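PDB 4OIF: beta-galactosidase from Geobacillus stearothermophilus, which probably hydrolyses terminal non-reducing beta-D-galactose residues in beta-D-galactosides, as a zinc-binding member of glycoside hydrolase family 42. Local coordinates for residues A[418-423]-A[459-464]. Residues are numbered along the deposited sequence; the frame is centred on the assembly and turned at random.
Sequences DWENNW and ITKEHD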
loop_
_atom_site.group_PDB
_atom_site.type_symbol
_atom_site.label_atom_id
_atom_site.label_comp_id
_atom_site.label_asym_id
_atom_site.label_seq_id
_atom_site.Cartn_x
_atom_site.Cartn_y
_atom_site.Cartn_z
ATOM N N ASP A 418 24.887 -16.897 -0.768
ATOM C CA ASP A 418 25.702 -15.743 -0.395
ATOM C C ASP A 418 24.811 -14.546 -0.019
ATOM O O ASP A 418 23.985 -14.085 -0.823
ATOM C CB ASP A 418 26.656 -15.385 -1.537
ATOM C CG ASP A 418 27.698 -14.362 -1.135
ATOM O OD1 ASP A 418 28.683 -14.741 -0.482
ATOM O OD2 ASP A 418 27.546 -13.179 -1.488
ATOM N N TRP A 419 24.981 -14.068 1.213
ATOM C CA TRP A 419 24.199 -12.956 1.766
ATOM C C TRP A 419 24.425 -11.669 0.989
ATOM O O TRP A 419 23.481 -10.940 0.677
ATOM C CB TRP A 419 24.546 -12.731 3.248
ATOM C CG TRP A 419 23.604 -13.404 4.245
ATOM C CD1 TRP A 419 22.482 -12.857 4.810
ATOM C CD2 TRP A 419 23.725 -14.726 4.804
ATOM N NE1 TRP A 419 21.897 -13.754 5.668
ATOM C CE2 TRP A 419 22.640 -14.906 5.691
ATOM C CE3 TRP A 419 24.650 -15.769 4.647
ATOM C CZ2 TRP A 419 22.443 -16.097 6.409
ATOM C CZ3 TRP A 419 24.457 -16.953 5.365
ATOM C CH2 TRP A 419 23.362 -17.105 6.234
ATOM N N GLU A 420 25.683 -11.381 0.689
ATOM C CA GLU A 420 25.997 -10.160 -0.023
ATOM C C GLU A 420 25.395 -10.214 -1.432
ATOM O O GLU A 420 24.874 -9.220 -1.924
ATOM C CB GLU A 420 27.513 -9.925 -0.038
ATOM C CG GLU A 420 28.038 -9.460 1.334
ATOM C CD GLU A 420 29.561 -9.298 1.422
ATOM O OE1 GLU A 420 30.299 -9.742 0.515
ATOM O OE2 GLU A 420 30.020 -8.714 2.421
ATOM N N ASN A 421 25.436 -11.384 -2.059
ATOM C CA ASN A 421 24.770 -11.593 -3.340
ATOM C C ASN A 421 23.262 -11.343 -3.257
ATOM O O ASN A 421 22.679 -10.718 -4.139
ATOM C CB ASN A 421 25.037 -13.010 -3.853
ATOM C CG ASN A 421 24.364 -13.281 -5.182
ATOM O OD1 ASN A 421 24.618 -12.594 -6.172
ATOM N ND2 ASN A 421 23.516 -14.301 -5.219
ATOM N N ASN A 422 22.637 -11.836 -2.197
ATOM C CA ASN A 422 21.229 -11.567 -1.950
ATOM C C ASN A 422 20.957 -10.054 -1.876
ATOM O O ASN A 422 20.077 -9.526 -2.566
ATOM C CB ASN A 422 20.793 -12.268 -0.656
ATOM C CG ASN A 422 19.316 -12.616 -0.643
ATOM O OD1 ASN A 422 18.524 -12.038 -1.380
ATOM N ND2 ASN A 422 18.938 -13.554 0.212
ATOM N N TRP A 423 21.739 -9.364 -1.053
ATOM C CA TRP A 423 21.658 -7.909 -0.933
ATOM C C TRP A 423 21.767 -7.198 -2.291
ATOM O O TRP A 423 20.880 -6.437 -2.694
ATOM C CB TRP A 423 22.751 -7.393 0.010
ATOM C CG TRP A 423 22.565 -7.816 1.448
ATOM C CD1 TRP A 423 21.428 -8.309 2.013
ATOM C CD2 TRP A 423 23.553 -7.791 2.496
ATOM N NE1 TRP A 423 21.637 -8.587 3.344
ATOM C CE2 TRP A 423 22.933 -8.282 3.665
ATOM C CE3 TRP A 423 24.898 -7.405 2.557
ATOM C CZ2 TRP A 423 23.610 -8.389 4.883
ATOM C CZ3 TRP A 423 25.570 -7.512 3.770
ATOM C CH2 TRP A 423 24.924 -8.001 4.915
ATOM N N ILE A 459 25.833 -24.181 1.944
ATOM C CA ILE A 459 27.075 -23.544 2.371
ATOM C C ILE A 459 27.228 -22.107 1.900
ATOM O O ILE A 459 26.415 -21.593 1.133
ATOM C CB ILE A 459 28.301 -24.318 1.858
ATOM C CG1 ILE A 459 28.354 -24.241 0.327
ATOM C CG2 ILE A 459 28.288 -25.769 2.389
ATOM C CD1 ILE A 459 29.545 -24.912 -0.277
ATOM N N THR A 460 28.293 -21.477 2.378
ATOM C CA THR A 460 28.674 -20.138 1.976
ATOM C C THR A 460 30.055 -20.205 1.349
ATOM O O THR A 460 30.691 -21.255 1.382
ATOM C CB THR A 460 28.689 -19.178 3.160
ATOM O OG1 THR A 460 29.782 -19.506 4.028
ATOM C CG2 THR A 460 27.395 -19.287 3.922
ATOM N N LYS A 461 30.523 -19.096 0.778
ATOM C CA LYS A 461 31.848 -19.071 0.165
ATOM C C LYS A 461 32.944 -19.232 1.219
ATOM O O LYS A 461 34.089 -19.485 0.882
ATOM C CB LYS A 461 32.055 -17.783 -0.631
ATOM C CG LYS A 461 32.001 -16.510 0.186
ATOM C CD LYS A 461 32.061 -15.305 -0.729
ATOM C CE LYS A 461 32.223 -14.013 0.045
ATOM N NZ LYS A 461 30.996 -13.712 0.813
ATOM N N GLU A 462 32.574 -19.110 2.494
ATOM C CA GLU A 462 33.478 -19.385 3.612
ATOM C C GLU A 462 33.710 -20.889 3.855
ATOM O O GLU A 462 34.210 -21.274 4.912
ATOM C CB GLU A 462 32.933 -18.763 4.913
ATOM C CG GLU A 462 32.463 -17.317 4.812
ATOM C CD GLU A 462 33.594 -16.344 4.527
ATOM O OE1 GLU A 462 34.722 -16.548 5.043
ATOM O OE2 GLU A 462 33.347 -15.372 3.777
ATOM N N HIS A 463 33.332 -21.735 2.904
ATOM C CA HIS A 463 33.424 -23.187 3.078
ATOM C C HIS A 463 34.379 -23.833 2.100
ATOM O O HIS A 463 34.643 -23.312 1.017
ATOM C CB HIS A 463 32.056 -23.861 2.909
ATOM C CG HIS A 463 31.193 -23.803 4.126
ATOM N ND1 HIS A 463 30.555 -22.649 4.533
ATOM C CD2 HIS A 463 30.849 -24.758 5.019
ATOM C CE1 HIS A 463 29.863 -22.895 5.631
ATOM N NE2 HIS A 463 30.025 -24.166 5.949
ATOM N N ASP A 464 34.861 -25.002 2.491
ATOM C CA ASP A 464 35.682 -25.835 1.642
ATOM C C ASP A 464 34.837 -26.467 0.538
ATOM O O ASP A 464 34.037 -27.362 0.803
ATOM C CB ASP A 464 36.348 -26.911 2.494
ATOM C CG ASP A 464 37.429 -27.662 1.757
ATOM O OD1 ASP A 464 37.437 -27.667 0.505
ATOM O OD2 ASP A 464 38.270 -28.266 2.455
HETATM O O HOH W 1 28.632 -17.052 0.653
HETATM O O HOH W 2 30.153 -12.147 -1.419
#
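A salt bridge between D418 and K461 ties the N-cap of helix 419-427 to the turn after strand 456-459, inside the trimerisation domain of this family 42 enzyme. Strands 413-416 and 456-459 run parallel as neighbours in the domain's mixed sheet, and the contact joins the helix start that follows the first to the loop that follows the second. It is a worked example of an N-cap aspartate whose two oxygens do different jobs. OD2 of D418 accepts from the backbone N of N421 (2.8 Å), on its anti side and 18° out of the carboxylate plane. OD1 of D418 offers its syn lone pair, on the side of the other oxygen, to NZ of K461, 2.8 Å away. CG of D418 stands anti to the backbone N (chi1 -170°), which carries the carboxylate across to the lysine, whose otherwise extended chain bends at its last torsion (chi4 -69°). Two waters reinforce the bridge: one gives a hydrogen to OD1 of D418 and accepts from the backbone N of K461, while the other accepts from NZ of K461 and donates to both OD2 of D418 and OE1 of E420. E420 itself forms a salt bridge with R226 through OE2. With an alanine in place of D418, the backbone N-H of N421 would probably lose its capping acceptor and K461 its carboxylate mate. A type I turn from T460 to H463 shapes the loop. Beside the polar bridge, the methyl CG2 of T460 meets the indole edge of W419 near the ring plane, 4.0 Å from CZ3.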